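Local structure of Avidin/streptavidin (3SZH) at residues 11-14 with 20-23; 24-29 with 54-59; 34-39 with 115-120; 48-53 with 70-75; 65-70 with 76-81. The protein binds biotin as a dimeric member of the avidin and streptavidin family of high-affinity proteins. All blocks are in the same frame, centred on the assembly; numbering follows the deposited sequence. Where two conformers were deposited one is given.

Interaction 1 of 5, residues 11-14 with 20-23; sequences SAWV and TLYI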
# COMPACT_ATOMS: atom_id res chain seq x y z
N SER B 11 -18.17 -1.72 2.42
CA SER B 11 -18.32 -2.80 1.44
C SER B 11 -17.30 -3.88 1.75
O SER B 11 -16.17 -3.59 2.19
CB SER B 11 -18.18 -2.27 0.00
OG SER B 11 -16.92 -1.70 -0.28
N ALA B 12 -17.70 -5.13 1.56
CA ALA B 12 -16.87 -6.29 1.88
C ALA B 12 -16.61 -7.12 0.63
O ALA B 12 -17.47 -7.26 -0.25
CB ALA B 12 -17.49 -7.14 2.94
N TRP B 13 -15.42 -7.70 0.59
CA TRP B 13 -14.88 -8.33 -0.63
C TRP B 13 -14.11 -9.57 -0.23
O TRP B 13 -13.28 -9.47 0.66
CB TRP B 13 -13.98 -7.33 -1.39
CG TRP B 13 -14.61 -5.99 -1.57
CD1 TRP B 13 -14.62 -4.95 -0.70
CD2 TRP B 13 -15.42 -5.59 -2.66
NE1 TRP B 13 -15.35 -3.91 -1.19
CE2 TRP B 13 -15.85 -4.28 -2.40
CE3 TRP B 13 -15.84 -6.22 -3.87
CZ2 TRP B 13 -16.70 -3.58 -3.28
CZ3 TRP B 13 -16.67 -5.50 -4.75
CH2 TRP B 13 -17.07 -4.20 -4.46
N VAL B 14 -14.33 -10.71 -0.89
CA VAL B 14 -13.75 -12.00 -0.47
C VAL B 14 -12.92 -12.58 -1.60
O VAL B 14 -13.40 -12.72 -2.72
CB VAL B 14 -14.84 -13.04 -0.04
CG1 VAL B 14 -14.21 -14.21 0.66
CG2 VAL B 14 -15.87 -12.42 0.87
N THR B 20 -11.35 -11.96 3.66
CA THR B 20 -12.23 -10.82 3.43
C THR B 20 -11.57 -9.48 3.79
O THR B 20 -11.01 -9.32 4.88
CB THR B 20 -13.52 -10.93 4.25
OG1 THR B 20 -14.13 -12.19 3.96
CG2 THR B 20 -14.51 -9.80 3.94
N LEU B 21 -11.67 -8.54 2.86
CA LEU B 21 -11.50 -7.12 3.10
C LEU B 21 -12.81 -6.47 3.47
O LEU B 21 -13.76 -6.50 2.67
CB LEU B 21 -10.90 -6.43 1.88
CG LEU B 21 -10.81 -4.89 1.94
CD1 LEU B 21 -9.80 -4.46 2.98
CD2 LEU B 21 -10.46 -4.29 0.59
N TYR B 22 -12.87 -5.90 4.66
CA TYR B 22 -14.01 -5.13 5.16
C TYR B 22 -13.63 -3.66 5.05
O TYR B 22 -12.83 -3.17 5.87
CB TYR B 22 -14.32 -5.50 6.62
CG TYR B 22 -14.60 -6.97 6.85
CD1 TYR B 22 -13.55 -7.85 7.15
CD2 TYR B 22 -15.91 -7.49 6.77
CE1 TYR B 22 -13.78 -9.20 7.38
CE2 TYR B 22 -16.16 -8.83 7.00
CZ TYR B 22 -15.08 -9.68 7.32
OH TYR B 22 -15.28 -11.03 7.54
N ILE B 23 -14.12 -2.96 4.04
CA ILE B 23 -13.87 -1.54 3.92
C ILE B 23 -14.79 -0.79 4.85
O ILE B 23 -16.01 -0.92 4.73
CB ILE B 23 -14.00 -1.02 2.47
CG1 ILE B 23 -13.10 -1.79 1.50
CG2 ILE B 23 -13.77 0.49 2.42
CD1 ILE B 23 -13.22 -1.31 0.04
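Thr20 faces Val14 in a non-hydrogen-bonded pair, their CA atoms 4.3 Å apart, and its own CA comes 3.3 Å from Trp13 O in a CA-H...O contact. Its CG2 lies anti to the backbone N and sits 3.4 Å above the centre of the Tyr22 ring, two residues on along the same strand. The other branch, OG1, is hydrogen-bonded to Arg39 NH1. At Leu21 the two backbones exchange a pair of bonds: Leu21 N donates to Trp13 O, and Leu21 O receives Trp13 N at 2.9 Å. That oxygen also lies close to Ala12 CA. Tyr22 follows on the Thr20 face, where its CD2 comes within 4.2 Å of Ala12 CB while its hydroxyl reaches Arg39 NH2. Ile23 N then bonds to Ser11 O at 2.8 Å. On the Leu21 face, the tip of Ile23 settles in the corner made by Trp13 and Ser11, with CD1 3.6 Å from Trp13 NE1. The indole N-H is turned to Ser11 OG (2.9 Å), 18° out of the ring plane, which helps to set the indole's rotation; Ser11 OG is also hydrogen-bonded to Thr8 O. Such pairing is that of the antiparallel beta hairpin that begins the eight-stranded avidin barrel.

Interaction 2 of 5, residues 24-29 with 54-59; sequences NSINAQ and GWVFGT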
# COMPACT_ATOMS: atom_id res chain seq x y z
N ASN B 24 -14.22 -0.03 5.77
CA ASN B 24 -14.97 0.75 6.72
C ASN B 24 -15.28 2.14 6.19
O ASN B 24 -16.41 2.40 5.80
CB ASN B 24 -14.24 0.78 8.05
CG ASN B 24 -14.94 1.63 9.04
OD1 ASN B 24 -14.55 2.77 9.27
ND2 ASN B 24 -16.00 1.10 9.63
N SER B 25 -14.32 3.05 6.20
CA SER B 25 -14.50 4.41 5.73
C SER B 25 -13.71 4.67 4.45
O SER B 25 -12.63 4.10 4.23
CB SER B 25 -14.10 5.42 6.82
OG SER B 25 -12.72 5.35 7.11
N ILE B 26 -14.29 5.51 3.61
CA ILE B 26 -13.57 6.16 2.52
C ILE B 26 -13.90 7.65 2.64
O ILE B 26 -15.05 8.06 2.44
CB ILE B 26 -13.97 5.64 1.13
CG1 ILE B 26 -13.74 4.13 1.00
CG2 ILE B 26 -13.23 6.41 0.05
CD1 ILE B 26 -14.27 3.53 -0.33
N ASN B 27 -12.91 8.45 3.04
CA ASN B 27 -13.18 9.84 3.39
C ASN B 27 -13.24 10.73 2.17
O ASN B 27 -13.15 10.25 1.04
CB ASN B 27 -12.24 10.35 4.50
CG ASN B 27 -10.81 10.65 4.04
OD1 ASN B 27 -9.94 10.90 4.90
ND2 ASN B 27 -10.55 10.64 2.76
N ALA B 28 -13.38 12.04 2.39
CA ALA B 28 -13.58 12.98 1.30
C ALA B 28 -12.41 12.99 0.32
O ALA B 28 -12.58 13.32 -0.85
CB ALA B 28 -13.85 14.38 1.86
N GLN B 29 -11.21 12.65 0.81
CA GLN B 29 -10.01 12.59 -0.00
C GLN B 29 -9.81 11.19 -0.62
O GLN B 29 -8.89 11.01 -1.41
CB GLN B 29 -8.79 12.97 0.84
CG GLN B 29 -8.73 14.46 1.15
CD GLN B 29 -9.76 14.95 2.14
OE1 GLN B 29 -10.49 15.90 1.86
NE2 GLN B 29 -9.83 14.31 3.32
N GLY B 54 -5.29 2.66 3.19
CA GLY B 54 -5.11 2.71 1.74
C GLY B 54 -5.77 3.92 1.15
O GLY B 54 -6.04 4.91 1.85
N TRP B 55 -6.09 3.80 -0.14
CA TRP B 55 -6.62 4.90 -0.96
C TRP B 55 -7.56 4.35 -2.01
O TRP B 55 -7.33 3.25 -2.55
CB TRP B 55 -5.49 5.61 -1.71
CG TRP B 55 -4.49 6.31 -0.84
CD1 TRP B 55 -3.24 5.88 -0.55
CD2 TRP B 55 -4.68 7.56 -0.17
NE1 TRP B 55 -2.64 6.78 0.31
CE2 TRP B 55 -3.50 7.81 0.56
CE3 TRP B 55 -5.74 8.48 -0.10
CZ2 TRP B 55 -3.34 8.97 1.35
CZ3 TRP B 55 -5.59 9.62 0.68
CH2 TRP B 55 -4.40 9.86 1.40
N VAL B 56 -8.57 5.14 -2.36
CA VAL B 56 -9.43 4.88 -3.51
C VAL B 56 -9.39 6.10 -4.42
O VAL B 56 -9.49 7.24 -3.95
CB VAL B 56 -10.89 4.57 -3.03
CG1 VAL B 56 -11.86 4.46 -4.18
CG2 VAL B 56 -10.90 3.30 -2.19
N PHE B 57 -9.28 5.85 -5.72
CA PHE B 57 -9.31 6.92 -6.72
C PHE B 57 -10.18 6.41 -7.86
O PHE B 57 -9.71 5.69 -8.74
CB PHE B 57 -7.91 7.24 -7.24
CG PHE B 57 -7.78 8.61 -7.88
CD1 PHE B 57 -6.52 9.20 -7.97
CD2 PHE B 57 -8.88 9.31 -8.35
CE1 PHE B 57 -6.36 10.46 -8.51
CE2 PHE B 57 -8.73 10.56 -8.91
CZ PHE B 57 -7.47 11.14 -8.99
N GLY B 58 -11.47 6.73 -7.82
CA GLY B 58 -12.42 6.22 -8.81
C GLY B 58 -12.57 4.72 -8.63
O GLY B 58 -13.05 4.24 -7.59
N THR B 59 -12.13 3.97 -9.63
CA THR B 59 -12.11 2.52 -9.52
C THR B 59 -10.76 1.93 -9.14
O THR B 59 -10.68 0.73 -8.94
CB THR B 59 -12.56 1.86 -10.84
OG1 THR B 59 -11.62 2.20 -11.87
CG2 THR B 59 -13.98 2.30 -11.22
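Ile26 meets Val56 across the width of one intervening strand, the CA atoms of the two residues lying 7.4 Å apart. Followed outward from CB, the isoleucine splits into CG2, which stays 4.5 Å from Val56 CG2, and CG1, which comes slightly nearer at 4.4 Å from that same methyl. CG1 stands beside the backbone N, anti to the carbonyl carbon (chi1 -58°), and the extended second torsion carries CD1 on until it rests 3.9 Å from Val56 CG2. The two side chains cross at about a right angle, so the contact is made methyl to methyl rather than along their lengths. This is packing toward one end of a closed antiparallel barrel, where strand 20-26 finishes: strand 31-37 runs between strands 20-26 and 50-57, and its Leu32, like Leu7 and Ile61, also packs on Val56. Just before Ile26, Asn24 and Ser25 both face Thr33, forming a classic beta bulge in the strand. Beyond the strand end, the turn brings Gln29 O to the edge of the Trp55 indole, near its plane and 4.1 Å from CZ3. That carbonyl and Val56 O both accept hydrogen bonds from Lys66 NZ of the second subunit, and Trp55 packs on Asn53 of that subunit, where the barrel wall meets its partner.

Interaction 3 of 5, residues 34-39 with 115-120; sequences GSYINR and DVFSQT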
# COMPACT_ATOMS: atom_id res chain seq x y z
N GLY B 34 -10.16 0.09 7.14
CA GLY B 34 -10.92 -1.14 7.18
C GLY B 34 -10.22 -2.20 7.99
O GLY B 34 -9.29 -1.91 8.77
N SER B 35 -10.68 -3.43 7.84
CA SER B 35 -10.15 -4.61 8.52
C SER B 35 -9.99 -5.72 7.50
O SER B 35 -10.73 -5.76 6.51
CB SER B 35 -11.08 -5.09 9.63
OG SER B 35 -11.27 -4.11 10.64
N TYR B 36 -9.08 -6.64 7.75
CA TYR B 36 -8.86 -7.80 6.90
C TYR B 36 -8.87 -9.04 7.77
O TYR B 36 -8.21 -9.08 8.82
CB TYR B 36 -7.53 -7.65 6.18
CG TYR B 36 -7.29 -8.63 5.07
CD1 TYR B 36 -6.70 -9.85 5.32
CD2 TYR B 36 -7.67 -8.33 3.77
CE1 TYR B 36 -6.45 -10.76 4.29
CE2 TYR B 36 -7.41 -9.23 2.71
CZ TYR B 36 -6.80 -10.43 3.00
OH TYR B 36 -6.55 -11.31 1.97
N ILE B 37 -9.59 -10.07 7.30
CA ILE B 37 -9.53 -11.38 7.94
C ILE B 37 -9.02 -12.39 6.93
O ILE B 37 -9.66 -12.63 5.89
CB ILE B 37 -10.86 -11.82 8.57
CG1 ILE B 37 -11.28 -10.84 9.68
CG2 ILE B 37 -10.74 -13.25 9.10
CD1 ILE B 37 -12.63 -11.17 10.35
N ASN B 38 -7.85 -12.93 7.22
CA ASN B 38 -7.22 -13.97 6.41
C ASN B 38 -7.83 -15.32 6.74
O ASN B 38 -7.99 -15.69 7.91
CB ASN B 38 -5.72 -13.96 6.75
CG ASN B 38 -4.95 -15.12 6.14
OD1 ASN B 38 -5.20 -15.53 5.01
ND2 ASN B 38 -3.98 -15.62 6.87
N ARG B 39 -8.16 -16.07 5.69
CA ARG B 39 -8.67 -17.43 5.87
C ARG B 39 -7.98 -18.42 4.94
O ARG B 39 -8.54 -19.47 4.60
CB ARG B 39 -10.20 -17.46 5.67
CG ARG B 39 -10.92 -16.53 6.64
CD ARG B 39 -12.42 -16.78 6.63
NE ARG B 39 -13.14 -15.75 7.39
CZ ARG B 39 -13.49 -14.56 6.90
NH1 ARG B 39 -13.20 -14.23 5.65
NH2 ARG B 39 -14.11 -13.69 7.67
N ASP B 115 -4.65 -11.58 -6.29
CA ASP B 115 -5.92 -11.92 -5.61
C ASP B 115 -7.06 -11.27 -6.36
O ASP B 115 -6.96 -10.10 -6.77
CB ASP B 115 -5.97 -11.34 -4.18
CG ASP B 115 -5.17 -12.12 -3.16
OD1 ASP B 115 -4.62 -13.20 -3.46
OD2 ASP B 115 -5.09 -11.59 -2.04
N VAL B 116 -8.16 -12.01 -6.54
CA VAL B 116 -9.39 -11.42 -7.06
C VAL B 116 -10.42 -11.52 -5.96
O VAL B 116 -10.69 -12.60 -5.44
CB VAL B 116 -9.88 -12.11 -8.34
CG1 VAL B 116 -11.20 -11.50 -8.75
CG2 VAL B 116 -8.83 -11.93 -9.46
N PHE B 117 -10.92 -10.36 -5.53
CA PHE B 117 -11.91 -10.27 -4.47
C PHE B 117 -13.27 -10.10 -5.13
O PHE B 117 -13.42 -9.36 -6.11
CB PHE B 117 -11.61 -9.07 -3.55
CG PHE B 117 -10.37 -9.20 -2.73
CD1 PHE B 117 -9.12 -8.90 -3.28
CD2 PHE B 117 -10.45 -9.60 -1.41
CE1 PHE B 117 -7.98 -9.00 -2.51
CE2 PHE B 117 -9.30 -9.69 -0.62
CZ PHE B 117 -8.06 -9.40 -1.17
N SER B 118 -14.25 -10.84 -4.64
CA SER B 118 -15.62 -10.79 -5.13
C SER B 118 -16.51 -10.23 -4.04
O SER B 118 -16.24 -10.43 -2.85
CB SER B 118 -16.09 -12.20 -5.49
OG SER B 118 -15.31 -12.75 -6.55
N GLN B 119 -17.58 -9.55 -4.40
CA GLN B 119 -18.53 -9.08 -3.42
C GLN B 119 -18.99 -10.22 -2.51
O GLN B 119 -19.14 -11.37 -2.96
CB GLN B 119 -19.72 -8.45 -4.10
CG GLN B 119 -20.50 -9.34 -5.03
CD GLN B 119 -21.66 -8.61 -5.61
OE1 GLN B 119 -21.49 -7.77 -6.50
NE2 GLN B 119 -22.86 -8.90 -5.11
N THR B 120 -19.18 -9.88 -1.22
CA THR B 120 -19.64 -10.80 -0.16
C THR B 120 -20.68 -11.78 -0.68
O THR B 120 -21.73 -11.34 -1.15
CB THR B 120 -20.29 -10.05 1.08
OG1 THR B 120 -21.68 -10.42 1.19
CG2 THR B 120 -20.21 -8.56 0.93
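The Asp115 carboxylate is gripped at both oxygens, OD2 by the indole N-H of Trp80 and OD1 by Gln16 NE2, while the hydroxyl of Tyr36, with its OH 4.3 Å from OD2, is a neighbour and not a bonding partner. The closer meeting is between rings. Tyr36 points inward with CG anti to the backbone N (chi1 -168°), which sends the ring into the interior toward strand 111-119. Phe117 comes the other way, its CG beside the backbone N, and the two side chains cross at about a right angle. Their rims meet: Tyr36 CE2 stands 3.9 Å from Phe117 CE2, and Phe117 CZ lies in the plane of the tyrosine ring, 4.0 Å from Tyr36 OH. Each ring thus touches the other's edge. Strands 31-37 and 111-119 are not neighbours in the sheet, and the CA atoms of Tyr36 and Phe117 are 12.0 Å apart, so these side chains meet in the interior, over strands 11-14 and 20-26. Trp13 and Thr95 pack on Phe117. Tyr36, Asn15, Ser19 and Asp115 match the residues that hold the biotin ureido group in streptavidin and probably do so here. With neutral N-H donors on both oxygens, the buried carboxylate is probably kept as an anion, and its negative charge would tend to polarise the Trp80 indole lining the same interior.

Interaction 4 of 5, residues 48-53 with 70-75; sequences SPYPVN and SVESCN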
# COMPACT_ATOMS: atom_id res chain seq x y z
N SER B 48 -8.71 -13.51 12.64
CA SER B 48 -8.74 -12.36 13.54
C SER B 48 -8.57 -11.11 12.68
O SER B 48 -7.98 -11.17 11.60
CB SER B 48 -7.68 -12.48 14.64
OG SER B 48 -6.37 -12.45 14.08
N PRO B 49 -9.11 -9.97 13.12
CA PRO B 49 -9.05 -8.80 12.26
C PRO B 49 -7.72 -8.08 12.31
O PRO B 49 -7.15 -7.86 13.40
CB PRO B 49 -10.17 -7.91 12.81
CG PRO B 49 -10.28 -8.29 14.27
CD PRO B 49 -9.90 -9.74 14.36
N TYR B 50 -7.25 -7.71 11.11
CA TYR B 50 -6.02 -6.91 10.97
C TYR B 50 -6.38 -5.57 10.37
O TYR B 50 -7.08 -5.50 9.36
CB TYR B 50 -4.95 -7.63 10.11
CG TYR B 50 -4.37 -8.80 10.85
CD1 TYR B 50 -4.97 -10.06 10.85
CD2 TYR B 50 -3.21 -8.64 11.61
CE1 TYR B 50 -4.43 -11.11 11.60
CE2 TYR B 50 -2.69 -9.68 12.36
CZ TYR B 50 -3.29 -10.91 12.37
OH TYR B 50 -2.82 -11.96 13.11
N PRO B 51 -5.97 -4.46 11.01
CA PRO B 51 -6.27 -3.14 10.44
C PRO B 51 -5.70 -2.91 9.04
O PRO B 51 -4.58 -3.35 8.74
CB PRO B 51 -5.68 -2.16 11.46
CG PRO B 51 -5.73 -2.92 12.75
CD PRO B 51 -5.38 -4.34 12.36
N VAL B 52 -6.44 -2.15 8.24
CA VAL B 52 -6.10 -1.83 6.87
C VAL B 52 -6.16 -0.32 6.67
O VAL B 52 -7.07 0.35 7.18
CB VAL B 52 -7.12 -2.49 5.91
CG1 VAL B 52 -6.88 -2.10 4.45
CG2 VAL B 52 -7.12 -4.01 6.07
N ASN B 53 -5.21 0.20 5.90
CA ASN B 53 -5.33 1.55 5.38
C ASN B 53 -5.11 1.52 3.86
O ASN B 53 -4.81 0.47 3.30
CB ASN B 53 -4.40 2.55 6.11
CG ASN B 53 -2.95 2.17 6.04
OD1 ASN B 53 -2.51 1.48 5.11
ND2 ASN B 53 -2.16 2.64 7.02
N SER B 70 -3.75 -8.03 18.24
CA SER B 70 -3.73 -8.41 19.64
C SER B 70 -3.62 -9.91 19.86
O SER B 70 -3.44 -10.35 21.00
CB SER B 70 -4.98 -7.90 20.36
OG SER B 70 -6.13 -8.33 19.67
N VAL B 71 -3.75 -10.71 18.79
CA VAL B 71 -3.59 -12.14 19.01
C VAL B 71 -2.41 -12.80 18.34
O VAL B 71 -1.91 -13.79 18.89
CB VAL B 71 -4.89 -12.96 18.80
CG1 VAL B 71 -5.99 -12.51 19.76
CG2 VAL B 71 -5.35 -12.88 17.38
N GLU B 72 -1.92 -12.27 17.21
CA GLU B 72 -0.91 -12.99 16.44
C GLU B 72 -0.10 -12.07 15.53
O GLU B 72 -0.64 -11.10 14.99
CB GLU B 72 -1.65 -14.01 15.53
CG GLU B 72 -0.77 -15.10 15.05
CD GLU B 72 -1.55 -16.17 14.35
OE1 GLU B 72 -2.82 -16.26 14.50
OE2 GLU B 72 -0.89 -16.90 13.65
N SER B 73 1.19 -12.41 15.35
CA SER B 73 2.09 -11.72 14.42
C SER B 73 2.55 -12.67 13.33
O SER B 73 2.93 -13.82 13.62
CB SER B 73 3.33 -11.25 15.15
OG SER B 73 4.25 -10.72 14.22
N CYS B 74 2.59 -12.17 12.10
CA CYS B 74 3.28 -12.85 11.01
C CYS B 74 4.44 -12.04 10.44
O CYS B 74 4.94 -12.32 9.35
CB CYS B 74 2.27 -13.31 9.93
SG CYS B 74 1.07 -14.54 10.62
N ASN B 75 4.90 -11.03 11.20
CA ASN B 75 6.21 -10.41 10.95
C ASN B 75 6.38 -9.78 9.57
O ASN B 75 7.48 -9.78 9.02
CB ASN B 75 7.35 -11.41 11.22
CG ASN B 75 8.63 -10.73 11.57
OD1 ASN B 75 8.62 -9.72 12.27
ND2 ASN B 75 9.75 -11.29 11.11
O HOH W 1 -5.35 -14.95 14.46
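The Tyr50 ring takes the carbonyl oxygen of Glu72 at its edge, in plane, and also meets the Trp67 indole edge-to-face. Its hydroxyl donates to Glu72 O at 3.0 Å. The donor stands well above the carbonyl plane, 56° out of it, so the bond misses the lone-pair directions. CG of Glu72 is anti to its backbone N (chi1 -161°) and the chain beyond is extended, which carries the carboxylate past the phenol, its plane turned 69° from the ring. There one water bridges the segments, accepting from Ser48 OG at 2.7 Å and donating to Glu72 OE1. Val71, built in two conformers, lays CG2 3.5 Å from Ser48 OG in one of them. The contact joins the start of strand 50-57 to the connection between strands 60-66 and 73-85, at one end of the avidin barrel. In relatives, the loop that precedes the former strand borders the biotin site. Here it is tied to 70-75 by the disulfide Cys45-Cys74 and by Glu72 OE2 on Cys45 N. Asn69 gives Ser48 OG a further partner through ND2, while its OD1 accepts from Val71 N and Glu72 N. Ser73 OG accepts from Asn75 N, forming an ST turn.

Interaction 5 of 5, residues 65-70 with 76-81; sequences TKWLNS and SITSWS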
# COMPACT_ATOMS: atom_id res chain seq x y z
N THR B 65 -2.05 -4.02 4.89
CA THR B 65 -2.21 -4.48 6.26
C THR B 65 -0.88 -4.91 6.83
O THR B 65 -0.08 -5.58 6.15
CB THR B 65 -3.27 -5.60 6.37
OG1 THR B 65 -3.66 -5.74 7.74
CG2 THR B 65 -2.77 -6.93 5.87
N LYS B 66 -0.64 -4.52 8.08
CA LYS B 66 0.47 -5.02 8.87
C LYS B 66 -0.00 -6.25 9.64
O LYS B 66 -1.01 -6.20 10.35
CB LYS B 66 0.97 -3.92 9.82
CG LYS B 66 1.99 -4.38 10.86
CD LYS B 66 2.53 -3.20 11.67
CE LYS B 66 3.35 -3.68 12.83
NZ LYS B 66 4.06 -2.55 13.51
N TRP B 67 0.73 -7.36 9.53
CA TRP B 67 0.31 -8.60 10.16
C TRP B 67 0.71 -8.66 11.63
O TRP B 67 1.51 -9.51 12.06
CB TRP B 67 0.83 -9.82 9.39
CG TRP B 67 0.31 -9.89 7.99
CD1 TRP B 67 0.99 -9.60 6.83
CD2 TRP B 67 -1.01 -10.24 7.60
NE1 TRP B 67 0.16 -9.76 5.74
CE2 TRP B 67 -1.07 -10.17 6.18
CE3 TRP B 67 -2.15 -10.64 8.30
CZ2 TRP B 67 -2.23 -10.47 5.46
CZ3 TRP B 67 -3.30 -10.93 7.59
CH2 TRP B 67 -3.33 -10.84 6.19
N LEU B 68 0.15 -7.75 12.41
CA LEU B 68 0.31 -7.75 13.85
C LEU B 68 -1.00 -7.24 14.42
O LEU B 68 -1.50 -6.20 14.02
CB LEU B 68 1.47 -6.84 14.28
CG LEU B 68 1.79 -6.77 15.78
CD1 LEU B 68 2.13 -8.14 16.27
CD2 LEU B 68 2.91 -5.77 16.05
N ASN B 69 -1.57 -8.00 15.34
CA ASN B 69 -2.75 -7.55 16.06
C ASN B 69 -2.64 -8.08 17.51
O ASN B 69 -1.56 -8.54 17.94
CB ASN B 69 -4.06 -7.94 15.33
CG ASN B 69 -4.31 -9.42 15.33
OD1 ASN B 69 -3.56 -10.17 15.94
ND2 ASN B 69 -5.36 -9.84 14.65
N SER B 70 -3.75 -8.03 18.24
CA SER B 70 -3.73 -8.41 19.64
C SER B 70 -3.62 -9.91 19.86
O SER B 70 -3.44 -10.35 21.00
CB SER B 70 -4.98 -7.90 20.36
OG SER B 70 -6.13 -8.33 19.67
N SER B 76 5.28 -9.29 8.99
CA SER B 76 5.33 -8.84 7.61
C SER B 76 4.16 -7.89 7.32
O SER B 76 3.32 -7.66 8.19
CB SER B 76 5.27 -10.05 6.68
OG SER B 76 4.09 -10.80 6.94
N ILE B 77 4.17 -7.33 6.11
CA ILE B 77 3.16 -6.37 5.66
C ILE B 77 2.78 -6.77 4.23
O ILE B 77 3.67 -7.00 3.39
CB ILE B 77 3.75 -4.92 5.59
CG1 ILE B 77 4.30 -4.48 6.97
CG2 ILE B 77 2.68 -3.92 5.09
CD1 ILE B 77 5.15 -3.23 6.90
N THR B 78 1.48 -6.84 3.94
CA THR B 78 1.00 -7.06 2.58
C THR B 78 0.35 -5.80 2.04
O THR B 78 -0.37 -5.11 2.76
CB THR B 78 -0.00 -8.22 2.52
OG1 THR B 78 0.65 -9.39 3.00
CG2 THR B 78 -0.50 -8.48 1.07
N SER B 79 0.65 -5.48 0.79
CA SER B 79 0.05 -4.35 0.10
C SER B 79 -0.56 -4.83 -1.21
O SER B 79 0.09 -5.54 -1.98
CB SER B 79 1.09 -3.30 -0.25
OG SER B 79 1.67 -2.81 0.92
N TRP B 80 -1.78 -4.44 -1.48
CA TRP B 80 -2.53 -4.75 -2.70
C TRP B 80 -2.71 -3.47 -3.50
O TRP B 80 -3.02 -2.40 -2.96
CB TRP B 80 -3.90 -5.28 -2.32
CG TRP B 80 -3.99 -6.62 -1.67
CD1 TRP B 80 -4.31 -7.79 -2.28
CD2 TRP B 80 -3.84 -6.93 -0.28
NE1 TRP B 80 -4.41 -8.81 -1.38
CE2 TRP B 80 -4.10 -8.31 -0.13
CE3 TRP B 80 -3.56 -6.16 0.87
CZ2 TRP B 80 -4.11 -8.94 1.12
CZ3 TRP B 80 -3.55 -6.80 2.11
CH2 TRP B 80 -3.83 -8.17 2.22
N SER B 81 -2.59 -3.61 -4.82
CA SER B 81 -2.94 -2.56 -5.77
C SER B 81 -3.92 -3.17 -6.75
O SER B 81 -3.67 -4.26 -7.27
CB SER B 81 -1.72 -2.11 -6.57
OG SER B 81 -0.73 -1.54 -5.73
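Thr65 and Thr78 form an antiparallel hydrogen-bonded pair, Thr65 N to Thr78 O at 2.9 Å and Thr78 N to Thr65 O at 3.0 Å, and Trp67 N extends the pairing to Ser76 O just as the chain leaves the strand through an inverse gamma turn centred on Trp67. That turn directs the Trp67 indole back over the hairpin, where NE1 donates to Thr78 OG1. The bond is short and almost straight (2.8 Å, 173°), with the hydroxyl oxygen within 1° of the indole plane, so it fixes the ring's rotation as well as its position. Thr65 CG2 lies 3.6 Å above one face of this indole, toward the rim. The hairpin joins strands 60-66 and 73-85 of the barrel, and Trp67, Ser76, Thr78 and Trp80 match residues that line the biotin site of streptavidin and probably do the same here. The Thr65 methyl serves both rings, since it also meets the edge of the Trp80 indole in plane, 3.8 Å from CZ3. Thr78 CG2 covers a face of Trp80, 3.4 Å above its plane. On the other face of the sheet, Ile77 CG2 sits 3.4 Å from Thr65 O, and the extended Lys66 reaches the second subunit, where NZ donates to Val56 O and Gln29 O of that chain and also makes a cation-pi contact with its Phe57.

How the interactions relate
From the N terminus, interaction 1 closes first, a short hairpin that is complete before any other contact opens. Interaction 2 follows along strand 20-26 and bridges over strand 31-37 to strand 50-57. It crosses interactions 3 and 4. The long loop of interaction 3 runs from strand 31-37 to strand 111-119 and encloses interactions 4 and 5. These two cross each other and share Ser70, binding strands 50-57, 60-66 and 73-85 at one end of the barrel. Interaction 3 joins interaction 1 in the barrel wall, through Val14 with Ser118, and interaction 5 in the interior, through Tyr36 with Trp67 and Trp80. Interactions 2, 4 and 5 also border the second subunit.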